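Metallopeptidase containing co-catalytic metalloactive site (Shewanella denitrificans OS217, PDB 3B2Y) is probably a zinc-dependent carboxypeptidase-like hydrolase of the peptidase M14 family, here carrying a nickel ion in its metal site. Local coordinates at residues F11-E16 with E171-N176; G47-F52 with N121-N126; L70-F75 with T228-F233; E78-P83 with T112-G117. All coordinates share one frame; numbering follows the deposited sequence.

Contact 1 of 4, residues F11-E16 with E171-N176; sequences FVWQSE and EDVLMN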
loop_
_atom_site.group_PDB
_atom_site.type_symbol
_atom_site.label_atom_id
_atom_site.label_comp_id
_atom_site.label_asym_id
_atom_site.label_seq_id
_atom_site.Cartn_x
_atom_site.Cartn_y
_atom_site.Cartn_z
ATOM N N PHE A 11 -17.630 -0.463 -4.727
ATOM C CA PHE A 11 -17.764 -1.094 -3.412
ATOM C C PHE A 11 -17.523 -0.023 -2.372
ATOM O O PHE A 11 -16.541 0.726 -2.494
ATOM C CB PHE A 11 -16.716 -2.177 -3.209
ATOM C CG PHE A 11 -16.794 -3.298 -4.187
ATOM C CD1 PHE A 11 -16.197 -3.191 -5.418
ATOM C CD2 PHE A 11 -17.507 -4.447 -3.884
ATOM C CE1 PHE A 11 -16.260 -4.233 -6.337
ATOM C CE2 PHE A 11 -17.566 -5.484 -4.768
ATOM C CZ PHE A 11 -16.952 -5.369 -6.020
ATOM N N VAL A 12 -18.378 0.005 -1.347
ATOM C CA VAL A 12 -18.290 0.976 -0.246
ATOM C C VAL A 12 -18.631 0.308 1.126
ATOM O O VAL A 12 -19.504 -0.557 1.183
ATOM C CB VAL A 12 -19.239 2.147 -0.523
ATOM C CG1 VAL A 12 -19.385 3.032 0.649
ATOM C CG2 VAL A 12 -18.753 2.967 -1.769
ATOM N N TRP A 13 -18.027 0.801 2.205
ATOM C CA TRP A 13 -18.227 0.293 3.580
ATOM C C TRP A 13 -18.384 1.474 4.549
ATOM O O TRP A 13 -17.984 2.589 4.234
ATOM C CB TRP A 13 -17.046 -0.608 3.999
ATOM C CG TRP A 13 -16.888 -1.810 3.121
ATOM C CD1 TRP A 13 -17.486 -3.043 3.291
ATOM C CD2 TRP A 13 -16.109 -1.903 1.911
ATOM N NE1 TRP A 13 -17.121 -3.880 2.258
ATOM C CE2 TRP A 13 -16.295 -3.207 1.392
ATOM C CE3 TRP A 13 -15.261 -1.003 1.217
ATOM C CZ2 TRP A 13 -15.629 -3.655 0.239
ATOM C CZ3 TRP A 13 -14.613 -1.445 0.064
ATOM C CH2 TRP A 13 -14.796 -2.767 -0.409
ATOM N N GLN A 14 -19.003 1.226 5.709
ATOM C CA GLN A 14 -18.961 2.188 6.808
ATOM C C GLN A 14 -17.796 1.845 7.709
ATOM O O GLN A 14 -17.470 0.671 7.912
ATOM C CB GLN A 14 -20.266 2.203 7.619
ATOM C CG GLN A 14 -21.499 2.526 6.807
ATOM C CD GLN A 14 -21.309 3.710 5.849
ATOM O OE1 GLN A 14 -20.642 4.724 6.176
ATOM N NE2 GLN A 14 -21.892 3.580 4.654
ATOM N N SER A 15 -17.130 2.882 8.199
ATOM C CA SER A 15 -16.095 2.715 9.222
ATOM C C SER A 15 -16.600 3.262 10.530
ATOM O O SER A 15 -17.030 4.404 10.599
ATOM C CB SER A 15 -14.852 3.491 8.842
ATOM O OG SER A 15 -13.857 3.352 9.859
ATOM N N GLU A 16 -16.534 2.454 11.576
ATOM C CA GLU A 16 -16.739 2.951 12.924
ATOM C C GLU A 16 -15.479 3.652 13.459
ATOM O O GLU A 16 -15.608 4.594 14.226
ATOM C CB GLU A 16 -17.168 1.833 13.871
ATOM C CG GLU A 16 -17.671 2.334 15.218
ATOM N N GLU A 171 -6.071 -4.961 -1.347
ATOM C CA GLU A 171 -7.102 -5.864 -0.914
ATOM C C GLU A 171 -7.558 -6.695 -2.086
ATOM O O GLU A 171 -7.506 -6.269 -3.238
ATOM C CB GLU A 171 -8.313 -5.130 -0.352
ATOM C CG GLU A 171 -8.084 -4.045 0.719
ATOM C CD GLU A 171 -9.343 -3.861 1.586
ATOM O OE1 GLU A 171 -9.533 -4.702 2.504
ATOM O OE2 GLU A 171 -10.116 -2.862 1.373
ATOM N N ASP A 172 -8.070 -7.848 -1.778
ATOM C CA ASP A 172 -8.690 -8.690 -2.782
ATOM C C ASP A 172 -10.185 -8.707 -2.455
ATOM O O ASP A 172 -10.653 -9.423 -1.539
ATOM C CB ASP A 172 -8.049 -10.057 -2.780
ATOM C CG ASP A 172 -8.488 -10.915 -3.976
ATOM O OD1 ASP A 172 -9.649 -10.754 -4.407
ATOM O OD2 ASP A 172 -7.668 -11.741 -4.454
ATOM N N VAL A 173 -10.946 -7.958 -3.245
ATOM C CA VAL A 173 -12.287 -7.503 -2.808
ATOM C C VAL A 173 -13.288 -8.618 -2.607
ATOM O O VAL A 173 -14.189 -8.514 -1.777
ATOM C CB VAL A 173 -12.870 -6.399 -3.769
ATOM C CG1 VAL A 173 -13.196 -6.985 -5.142
ATOM C CG2 VAL A 173 -14.103 -5.760 -3.171
ATOM N N LEU A 174 -13.139 -9.682 -3.369
ATOM C CA LEU A 174 -14.070 -10.782 -3.310
ATOM C C LEU A 174 -13.618 -11.906 -2.370
ATOM O O LEU A 174 -14.370 -12.861 -2.089
ATOM C CB LEU A 174 -14.300 -11.283 -4.752
ATOM C CG LEU A 174 -14.865 -10.319 -5.780
ATOM C CD1 LEU A 174 -15.254 -11.062 -7.059
ATOM C CD2 LEU A 174 -16.057 -9.498 -5.258
HETATM N N MSE A 175 -12.419 -11.781 -1.816
HETATM C CA MSE A 175 -11.834 -12.844 -0.972
HETATM C C MSE A 175 -12.362 -12.777 0.456
HETATM O O MSE A 175 -12.741 -11.694 0.919
HETATM C CB MSE A 175 -10.297 -12.726 -0.924
HETATM C CG MSE A 175 -9.614 -13.215 -2.165
HETATM SE SE MSE A 175 -9.789 -15.134 -2.289
HETATM C CE MSE A 175 -8.297 -15.611 -1.115
ATOM N N ASN A 176 -12.416 -13.930 1.127
ATOM C CA ASN A 176 -12.567 -13.993 2.605
ATOM C C ASN A 176 -11.282 -14.329 3.379
ATOM O O ASN A 176 -11.248 -14.175 4.598
ATOM C CB ASN A 176 -13.640 -15.011 3.007
ATOM C CG ASN A 176 -15.035 -14.516 2.723
ATOM O OD1 ASN A 176 -15.641 -13.826 3.557
ATOM N ND2 ASN A 176 -15.530 -14.813 1.531
#

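Contact 2 of 4, residues G47-F52 with N121-N126; sequences GSVDSF and NRFGEN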
loop_
_atom_site.group_PDB
_atom_site.type_symbol
_atom_site.label_atom_id
_atom_site.label_comp_id
_atom_site.label_asym_id
_atom_site.label_seq_id
_atom_site.Cartn_x
_atom_site.Cartn_y
_atom_site.Cartn_z
ATOM N N GLY A 47 1.678 14.946 -8.163
ATOM C CA GLY A 47 0.742 15.263 -9.210
ATOM C C GLY A 47 -0.635 15.405 -8.620
ATOM O O GLY A 47 -0.868 15.114 -7.446
ATOM N N SER A 48 -1.571 15.724 -9.489
ATOM C CA SER A 48 -2.962 15.930 -9.083
ATOM C C SER A 48 -3.904 15.631 -10.221
ATOM O O SER A 48 -3.558 15.873 -11.378
ATOM C CB SER A 48 -3.145 17.343 -8.497
ATOM O OG SER A 48 -3.352 18.386 -9.380
ATOM N N VAL A 49 -5.078 15.080 -9.909
ATOM C CA VAL A 49 -6.094 14.822 -10.888
ATOM C C VAL A 49 -7.450 15.120 -10.249
ATOM O O VAL A 49 -7.662 14.787 -9.079
ATOM C CB VAL A 49 -6.002 13.352 -11.379
ATOM C CG1 VAL A 49 -6.132 12.423 -10.277
ATOM C CG2 VAL A 49 -7.053 13.097 -12.522
ATOM N N ASP A 50 -8.324 15.798 -10.993
ATOM C CA ASP A 50 -9.670 16.125 -10.537
ATOM C C ASP A 50 -9.603 16.872 -9.216
ATOM O O ASP A 50 -10.437 16.674 -8.343
ATOM C CB ASP A 50 -10.538 14.869 -10.440
ATOM C CG ASP A 50 -11.006 14.370 -11.783
ATOM O OD1 ASP A 50 -10.835 15.091 -12.810
ATOM O OD2 ASP A 50 -11.608 13.272 -11.818
ATOM N N SER A 51 -8.593 17.739 -9.095
ATOM C CA SER A 51 -8.344 18.588 -7.913
ATOM C C SER A 51 -7.765 17.880 -6.687
ATOM O O SER A 51 -7.568 18.509 -5.648
ATOM C CB SER A 51 -9.613 19.367 -7.532
ATOM O OG SER A 51 -9.777 20.552 -8.341
ATOM N N PHE A 52 -7.511 16.573 -6.776
ATOM C CA PHE A 52 -6.950 15.790 -5.686
ATOM C C PHE A 52 -5.462 15.532 -5.858
ATOM O O PHE A 52 -5.046 14.976 -6.855
ATOM C CB PHE A 52 -7.618 14.431 -5.595
ATOM C CG PHE A 52 -9.103 14.463 -5.517
ATOM C CD1 PHE A 52 -9.731 15.029 -4.437
ATOM C CD2 PHE A 52 -9.872 13.901 -6.534
ATOM C CE1 PHE A 52 -11.122 15.072 -4.350
ATOM C CE2 PHE A 52 -11.253 13.935 -6.449
ATOM C CZ PHE A 52 -11.873 14.543 -5.362
ATOM N N ASN A 121 -9.134 4.311 -12.264
ATOM C CA ASN A 121 -9.332 5.707 -12.142
ATOM C C ASN A 121 -10.548 6.015 -12.989
ATOM O O ASN A 121 -11.138 5.184 -13.680
ATOM C CB ASN A 121 -8.085 6.517 -12.574
ATOM C CG ASN A 121 -7.672 6.264 -14.020
ATOM O OD1 ASN A 121 -8.456 5.785 -14.854
ATOM N ND2 ASN A 121 -6.435 6.663 -14.343
ATOM N N ARG A 122 -10.900 7.249 -12.991
ATOM C CA ARG A 122 -12.144 7.598 -13.684
ATOM C C ARG A 122 -12.045 7.577 -15.213
ATOM O O ARG A 122 -13.038 7.780 -15.913
ATOM C CB ARG A 122 -12.607 8.913 -13.163
ATOM C CG ARG A 122 -12.081 10.090 -13.813
ATOM C CD ARG A 122 -13.222 11.079 -13.853
ATOM N NE ARG A 122 -12.652 12.365 -14.112
ATOM C CZ ARG A 122 -12.607 12.920 -15.314
ATOM N NH1 ARG A 122 -13.176 12.332 -16.384
ATOM N NH2 ARG A 122 -12.023 14.110 -15.431
ATOM N N PHE A 123 -10.813 7.419 -15.703
ATOM C CA PHE A 123 -10.524 7.236 -17.108
ATOM C C PHE A 123 -10.453 5.757 -17.542
ATOM O O PHE A 123 -10.194 5.454 -18.726
ATOM C CB PHE A 123 -9.246 8.004 -17.507
ATOM C CG PHE A 123 -9.079 9.367 -16.834
ATOM C CD1 PHE A 123 -9.792 10.494 -17.240
ATOM C CD2 PHE A 123 -8.177 9.516 -15.812
ATOM C CE1 PHE A 123 -9.601 11.722 -16.601
ATOM C CE2 PHE A 123 -7.978 10.743 -15.170
ATOM C CZ PHE A 123 -8.684 11.838 -15.557
ATOM N N GLY A 124 -10.777 4.820 -16.645
ATOM C CA GLY A 124 -10.843 3.394 -16.979
ATOM C C GLY A 124 -9.502 2.679 -16.964
ATOM O O GLY A 124 -9.400 1.591 -17.503
ATOM N N GLU A 125 -8.484 3.278 -16.360
ATOM C CA GLU A 125 -7.131 2.690 -16.374
ATOM C C GLU A 125 -6.823 2.088 -14.996
ATOM O O GLU A 125 -7.188 2.669 -13.977
ATOM C CB GLU A 125 -6.062 3.801 -16.645
ATOM C CG GLU A 125 -6.276 4.701 -17.920
ATOM C CD GLU A 125 -5.290 5.925 -17.970
ATOM O OE1 GLU A 125 -5.147 6.654 -16.941
ATOM O OE2 GLU A 125 -4.627 6.102 -19.033
ATOM N N ASN A 126 -6.066 0.994 -14.998
ATOM C CA ASN A 126 -5.506 0.370 -13.788
ATOM C C ASN A 126 -4.151 1.059 -13.400
ATOM O O ASN A 126 -3.124 0.846 -14.091
ATOM C CB ASN A 126 -5.253 -1.090 -14.054
ATOM C CG ASN A 126 -4.818 -1.866 -12.812
ATOM O OD1 ASN A 126 -4.364 -1.314 -11.813
ATOM N ND2 ASN A 126 -5.001 -3.190 -12.879
#

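Contact 3 of 4, residues L70-F75 with T228-F233; sequences LISSGF and TSFEAF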
loop_
_atom_site.group_PDB
_atom_site.type_symbol
_atom_site.label_atom_id
_atom_site.label_comp_id
_atom_site.label_asym_id
_atom_site.label_seq_id
_atom_site.Cartn_x
_atom_site.Cartn_y
_atom_site.Cartn_z
ATOM N N LEU A 70 9.410 2.643 2.118
ATOM C CA LEU A 70 8.241 3.205 1.501
ATOM C C LEU A 70 7.037 2.330 1.805
ATOM O O LEU A 70 7.076 1.133 1.610
ATOM C CB LEU A 70 8.474 3.334 -0.001
ATOM C CG LEU A 70 7.297 3.864 -0.843
ATOM C CD1 LEU A 70 6.945 5.298 -0.408
ATOM C CD2 LEU A 70 7.665 3.790 -2.353
ATOM N N ILE A 71 5.910 2.936 2.173
ATOM C CA ILE A 71 4.626 2.245 2.243
ATOM C C ILE A 71 3.655 3.030 1.342
ATOM O O ILE A 71 3.626 4.274 1.370
ATOM C CB ILE A 71 4.020 2.220 3.690
ATOM C CG1 ILE A 71 4.985 1.572 4.673
ATOM C CG2 ILE A 71 2.698 1.443 3.749
ATOM C CD1 ILE A 71 4.581 1.841 6.145
ATOM N N SER A 72 2.996 2.286 0.463
ATOM C CA SER A 72 2.058 2.842 -0.465
ATOM C C SER A 72 0.724 2.113 -0.399
ATOM O O SER A 72 0.616 0.958 0.004
ATOM C CB SER A 72 2.615 2.773 -1.888
ATOM O OG SER A 72 2.838 1.408 -2.266
ATOM N N SER A 73 -0.313 2.797 -0.848
ATOM C CA SER A 73 -1.616 2.163 -0.949
ATOM C C SER A 73 -2.467 2.969 -1.890
ATOM O O SER A 73 -1.984 3.950 -2.508
ATOM C CB SER A 73 -2.269 2.086 0.425
ATOM O OG SER A 73 -3.415 1.249 0.436
ATOM N N GLY A 74 -3.738 2.589 -1.941
ATOM C CA GLY A 74 -4.759 3.300 -2.732
ATOM C C GLY A 74 -4.483 3.347 -4.222
ATOM O O GLY A 74 -4.844 4.288 -4.865
ATOM N N PHE A 75 -3.882 2.290 -4.781
ATOM C CA PHE A 75 -3.784 2.183 -6.244
ATOM C C PHE A 75 -5.166 1.786 -6.830
ATOM O O PHE A 75 -5.463 2.136 -7.968
ATOM C CB PHE A 75 -2.757 1.098 -6.632
ATOM C CG PHE A 75 -1.336 1.571 -6.557
ATOM C CD1 PHE A 75 -0.641 1.582 -5.356
ATOM C CD2 PHE A 75 -0.713 2.057 -7.696
ATOM C CE1 PHE A 75 0.668 2.097 -5.308
ATOM C CE2 PHE A 75 0.608 2.529 -7.664
ATOM C CZ PHE A 75 1.282 2.584 -6.488
ATOM N N THR A 228 4.071 -6.222 -14.044
ATOM C CA THR A 228 4.375 -4.800 -14.327
ATOM C C THR A 228 3.856 -3.825 -13.253
ATOM O O THR A 228 3.622 -2.644 -13.525
ATOM C CB THR A 228 3.848 -4.320 -15.701
ATOM O OG1 THR A 228 2.408 -4.251 -15.697
ATOM C CG2 THR A 228 4.362 -5.195 -16.806
ATOM N N SER A 229 3.732 -4.326 -12.047
ATOM C CA SER A 229 3.219 -3.590 -10.920
ATOM C C SER A 229 4.288 -2.622 -10.414
ATOM O O SER A 229 5.496 -2.740 -10.727
ATOM C CB SER A 229 2.872 -4.559 -9.796
ATOM O OG SER A 229 4.060 -5.175 -9.310
ATOM N N PHE A 230 3.842 -1.677 -9.613
ATOM C CA PHE A 230 4.709 -0.674 -9.017
ATOM C C PHE A 230 5.782 -1.351 -8.145
ATOM O O PHE A 230 6.948 -1.076 -8.259
ATOM C CB PHE A 230 3.831 0.195 -8.123
ATOM C CG PHE A 230 4.550 1.291 -7.381
ATOM C CD1 PHE A 230 5.127 2.311 -8.056
ATOM C CD2 PHE A 230 4.511 1.343 -5.983
ATOM C CE1 PHE A 230 5.772 3.384 -7.360
ATOM C CE2 PHE A 230 5.093 2.409 -5.267
ATOM C CZ PHE A 230 5.726 3.445 -5.975
ATOM N N GLU A 231 5.345 -2.292 -7.326
ATOM C CA GLU A 231 6.246 -3.016 -6.412
ATOM C C GLU A 231 7.291 -3.840 -7.179
ATOM O O GLU A 231 8.446 -3.885 -6.781
ATOM C CB GLU A 231 5.424 -3.813 -5.370
ATOM C CG GLU A 231 4.425 -4.837 -5.941
ATOM C CD GLU A 231 3.024 -4.289 -6.283
ATOM O OE1 GLU A 231 2.831 -3.072 -6.500
ATOM O OE2 GLU A 231 2.103 -5.129 -6.360
ATOM N N ALA A 232 6.928 -4.531 -8.238
ATOM C CA ALA A 232 7.943 -5.304 -8.991
ATOM C C ALA A 232 8.948 -4.371 -9.645
ATOM O O ALA A 232 10.149 -4.683 -9.723
ATOM C CB ALA A 232 7.302 -6.234 -10.038
ATOM N N PHE A 233 8.447 -3.274 -10.183
ATOM C CA PHE A 233 9.271 -2.162 -10.707
ATOM C C PHE A 233 10.322 -1.686 -9.680
ATOM O O PHE A 233 11.511 -1.573 -9.979
ATOM C CB PHE A 233 8.390 -0.952 -11.114
ATOM C CG PHE A 233 9.182 0.248 -11.480
ATOM C CD1 PHE A 233 9.857 0.285 -12.700
ATOM C CD2 PHE A 233 9.323 1.353 -10.597
ATOM C CE1 PHE A 233 10.653 1.400 -13.040
ATOM C CE2 PHE A 233 10.124 2.465 -10.933
ATOM C CZ PHE A 233 10.757 2.503 -12.179
#

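Contact 4 of 4, residues E78-P83 with T112-G117; sequences EEAAGP and TGFKAG. With NI (nickel (II) ion), chain C.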
loop_
_atom_site.group_PDB
_atom_site.type_symbol
_atom_site.label_atom_id
_atom_site.label_comp_id
_atom_site.label_asym_id
_atom_site.label_seq_id
_atom_site.Cartn_x
_atom_site.Cartn_y
_atom_site.Cartn_z
ATOM N N GLU A 78 -11.439 0.342 -5.037
ATOM C CA GLU A 78 -12.299 -0.561 -4.255
ATOM C C GLU A 78 -11.535 -1.110 -3.016
ATOM O O GLU A 78 -12.143 -1.728 -2.153
ATOM C CB GLU A 78 -12.874 -1.688 -5.128
ATOM C CG GLU A 78 -12.097 -2.979 -5.357
ATOM C CD GLU A 78 -10.945 -2.825 -6.300
ATOM O OE1 GLU A 78 -10.479 -1.682 -6.422
ATOM O OE2 GLU A 78 -10.468 -3.834 -6.892
ATOM N N GLU A 79 -10.215 -0.912 -2.977
ATOM C CA GLU A 79 -9.349 -1.458 -1.913
ATOM C C GLU A 79 -9.119 -0.443 -0.791
ATOM O O GLU A 79 -7.997 -0.144 -0.427
ATOM C CB GLU A 79 -8.028 -1.915 -2.552
ATOM C CG GLU A 79 -8.310 -3.034 -3.557
ATOM C CD GLU A 79 -7.083 -3.548 -4.334
ATOM O OE1 GLU A 79 -5.958 -3.178 -3.963
ATOM O OE2 GLU A 79 -7.312 -4.262 -5.376
ATOM N N ALA A 80 -10.224 0.091 -0.258
ATOM C CA ALA A 80 -10.220 1.283 0.609
ATOM C C ALA A 80 -9.596 1.082 2.004
ATOM O O ALA A 80 -9.130 2.059 2.655
ATOM C CB ALA A 80 -11.653 1.879 0.716
ATOM N N ALA A 81 -9.515 -0.166 2.460
ATOM C CA ALA A 81 -8.867 -0.472 3.731
ATOM C C ALA A 81 -7.386 -0.147 3.778
ATOM O O ALA A 81 -6.800 0.014 4.862
ATOM C CB ALA A 81 -9.070 -1.995 4.141
ATOM N N GLY A 82 -6.751 -0.078 2.613
ATOM C CA GLY A 82 -5.354 0.338 2.571
ATOM C C GLY A 82 -5.118 1.783 3.044
ATOM O O GLY A 82 -4.431 2.021 4.029
ATOM N N PRO A 83 -5.660 2.764 2.314
ATOM C CA PRO A 83 -5.404 4.147 2.694
ATOM C C PRO A 83 -5.934 4.446 4.110
ATOM O O PRO A 83 -5.238 5.093 4.898
ATOM C CB PRO A 83 -6.113 4.944 1.611
ATOM C CG PRO A 83 -6.206 3.995 0.495
ATOM C CD PRO A 83 -6.474 2.694 1.099
ATOM N N THR A 112 -9.340 9.436 -7.773
ATOM C CA THR A 112 -10.631 9.388 -8.508
ATOM C C THR A 112 -11.372 8.013 -8.346
ATOM O O THR A 112 -12.569 7.995 -8.121
ATOM C CB THR A 112 -10.493 9.806 -9.953
ATOM O OG1 THR A 112 -9.766 8.828 -10.703
ATOM C CG2 THR A 112 -9.836 11.195 -10.039
ATOM N N GLY A 113 -10.614 6.919 -8.353
ATOM C CA GLY A 113 -11.116 5.577 -8.100
ATOM C C GLY A 113 -11.580 5.422 -6.652
ATOM O O GLY A 113 -12.633 4.816 -6.396
ATOM N N PHE A 114 -10.809 5.961 -5.714
ATOM C CA PHE A 114 -11.116 5.926 -4.289
ATOM C C PHE A 114 -12.479 6.621 -4.037
ATOM O O PHE A 114 -13.305 6.087 -3.327
ATOM C CB PHE A 114 -9.990 6.572 -3.514
ATOM C CG PHE A 114 -10.166 6.587 -2.028
ATOM C CD1 PHE A 114 -9.741 5.515 -1.250
ATOM C CD2 PHE A 114 -10.663 7.708 -1.395
ATOM C CE1 PHE A 114 -9.829 5.564 0.141
ATOM C CE2 PHE A 114 -10.760 7.761 -0.014
ATOM C CZ PHE A 114 -10.335 6.674 0.753
ATOM N N LYS A 115 -12.658 7.812 -4.604
ATOM C CA LYS A 115 -13.910 8.588 -4.455
ATOM C C LYS A 115 -15.105 7.793 -4.956
ATOM O O LYS A 115 -16.224 7.887 -4.408
ATOM C CB LYS A 115 -13.775 9.947 -5.205
ATOM C CG LYS A 115 -15.002 10.814 -5.171
ATOM C CD LYS A 115 -14.729 12.158 -5.867
ATOM C CE LYS A 115 -16.022 12.875 -6.176
ATOM N NZ LYS A 115 -16.655 12.253 -7.364
ATOM N N ALA A 116 -14.929 7.025 -6.020
ATOM C CA ALA A 116 -16.049 6.315 -6.611
ATOM C C ALA A 116 -16.130 4.851 -6.195
ATOM O O ALA A 116 -16.977 4.099 -6.691
ATOM C CB ALA A 116 -15.975 6.446 -8.108
ATOM N N GLY A 117 -15.249 4.454 -5.287
ATOM C CA GLY A 117 -15.144 3.082 -4.810
ATOM C C GLY A 117 -14.892 1.984 -5.849
ATOM O O GLY A 117 -15.327 0.840 -5.667
HETATM NI NI NI C . -5.125 -4.113 -5.636
HETATM O O HOH W 1 -5.466 -6.305 -5.021
HETATM O O HOH W 2 -4.662 -5.402 -6.826
#

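Contact 1 of 4, residues F11-E16 with E171-N176
The Phe11 ring receives Val173 CG2 on one face, and the Trp13 ring meets the same methyl at its edge. Over Phe11, Val173 CG2 stands 3.7 Å from the ring centroid and only 9° off the ring normal, the geometry of a CH-pi contact. The six ring carbons confirm the centring: the shortest distance is Phe11 CD2 to Val173 CG2 at 3.7 Å and the longest, from Phe11 CE1 to Val173 CG2, is 4.1 Å. At the indole it is the outer corner of the benzo ring that takes part, Trp13 CH2 lying 4.1 Å from Val173 CG2, near the plane of the ring. Leu174 CD2 adds a looser, oblique approach, 4.3 Å from Phe11 CZ.

The valine owes its reach to its first torsion: CG1 stands between the backbone N and the carbonyl carbon (chi1 68°), which leaves CG2 anti to N and directed at the two rings. Its backbone belongs to a type I beta turn closed by Met175 N to Asp172 O at 3.0 Å, just after strand 165-172, the strand that carries the nickel ligand His170. Val173 O is bonded to Gln250 NE2, and Glu171, at the strand end, pairs with Arg256.

The side chain of Val173 is about 8 Å from the nickel ion; the rings of Phe11 and Trp13 lie on it from farther out. Since every approach between the two segments is carbon to carbon, their attraction comes from dispersion and burial of apolar surface, at a place near the protein surface.

Contact 2 of 4, residues G47-F52 with N121-N126
Arg122 reaches Asp50 by a route that can be followed from CB outward. From CB, a chi1 of 87° sets CG between the backbone N and the carbonyl carbon and brings it over the centre of the Phe123 ring, 4.0 Å above its plane. CD comes next, with Asp50 OD2 3.4 Å from Arg122 CD. The guanidinium then meets the carboxylate side-on: Arg122 NE donates to Asp50 OD2 at 2.7 Å, and Arg122 NH2 to Asp50 OD1 at 3.0 Å with an N-H...O angle of 168°. Each oxygen uses its syn lone pair, and the two planes lie 2° apart, the geometry of a bidentate salt bridge.

Asp50 belongs to the type I' turn from Val49 to Phe52, the two-residue connection of the beta hairpin formed by strands 42-49 and 52-58. Arg122 belongs to a type I turn from Asn121 to Gly124, in the loop after helix 111-115. Farther along this loop, Asn126 OD1 is hydrogen-bonded to NE2 of the nickel ligand His76, a second-shell partner of the metal.

Phe123 works on two sides: its CE1 lies 3.4 Å from the guanidinium plane of Arg122, over the centre, while Val49 CG2 touches the ring edge, 3.7 Å from Phe123 CE2. Just past the turn, Glu125 N donates to Asn121 OD1 at 2.9 Å, from above the carbonyl plane. Asn121 ND2 gives its hydrogens to Glu125 OE1, in the amide plane, and to Glu147 OE1.

Contact 3 of 4, residues L70-F75 with T228-F233
One residue ahead of Phe230, whose ring lies against Phe75, Ser229 OG accepts from Ala232 N at 3.1 Å (N-H...O angle 162°) and is also hydrogen-bonded to Asp227 OD1. This N-cap fixes the first turn of helix 230-236, from which Phe230 leaves with CG anti to the backbone N (chi1 179°) and extends toward the sheet.

Phe75 brings the para corner of its ring over one face of Phe230, toward the rim, with Phe75 CZ 3.5 Å from Phe230 CD2. The centroids are 5.2 Å apart and the planes inclined at 40°, an oblique pairing of the two rings. Leu70 comes across at about a right angle, Leu70 CD2 being 4.1 Å from Phe230 CZ. At the ring edge lies Ser72 OG, 3.9 Å from Phe230 CE2; this hydroxyl is buried and has no polar partner in the model.

Phe75 directly precedes the nickel ligand His76, and its side chain is about 6 Å from the metal. Strand 68-73 runs between strands 102-106 and 165-172 in the mixed sheet; Phe230 also touches Leu106, Leu70 and Ser72 touch Ile166, and Ile71 packs on helix 81-92.

Contact 4 of 4, residues E78-P83 with T112-G117
Glu78 packs on Gly117 and Ala80 on Phe114, the two residues flanking in sequence Glu79, the glutamate of the HXXE metal motif that begins at His76 and is completed by His170, as in M14 peptidases. The tighter part is at Gly117, where Glu78 CA and Gly117 CA are 4.7 Å apart. Gly117, with positive phi and bonds back into the last turn, ends helix 111-115 in a Schellman motif, and its carbonyl comes to Glu78, with Gly117 O 3.6 Å from Glu78 CB.

The apolar part is less close. Phe114 CE1 makes the nearest ring approach: it lies 4.0 Å from Pro83 CG and 4.2 Å from Ala80 CB, both oblique to the ring. CG of Phe114 is anti to the backbone N (chi1 -179°), which lets the ring end approach Ala80 and Pro83, while Phe28 meets the same ring and also touches Pro83. Lys115, next to Phe114, is exposed.

Solvent molecules appear instead at the metal end. Glu79, extended beyond CG, points away from helix 111-115 and binds nickel through both oxygens, and a water coordinates at 2.3 Å from water 1 O to the nickel ion. Arg119 is shared: it forms a salt bridge with Glu78 OE2 and also bonds Glu79 OE2, so the second-shell Glu78 may help orient the arginine. Glu79 OE1 lies 2.1 Å from the nickel ion and accepts from Glu171 N as well.

Overall arrangement
Contacts 3 and 4 are buried, contact 2 is partly buried, and contact 1 lies near the surface. Contacts 1 and 3 reach neighbouring strands of the mixed sheet, 165-172 and 68-73, and helix 81-92 of contact 4 follows strand 68-73 of contact 3 in the chain. Contact 4 links two others: Phe11 N probably bonds Gly117 O at 2.8 Å, and Thr112 OG1 is hydrogen-bonded to Arg122 N of contact 2. Chemistry differs with position. Contacts 1 and 3 rest on aromatic and aliphatic packing, contact 4 combines such packing with a metal ligand, and contact 2, whose salt bridge lies away from the metal, joins its hairpin to a loop chiefly by charge.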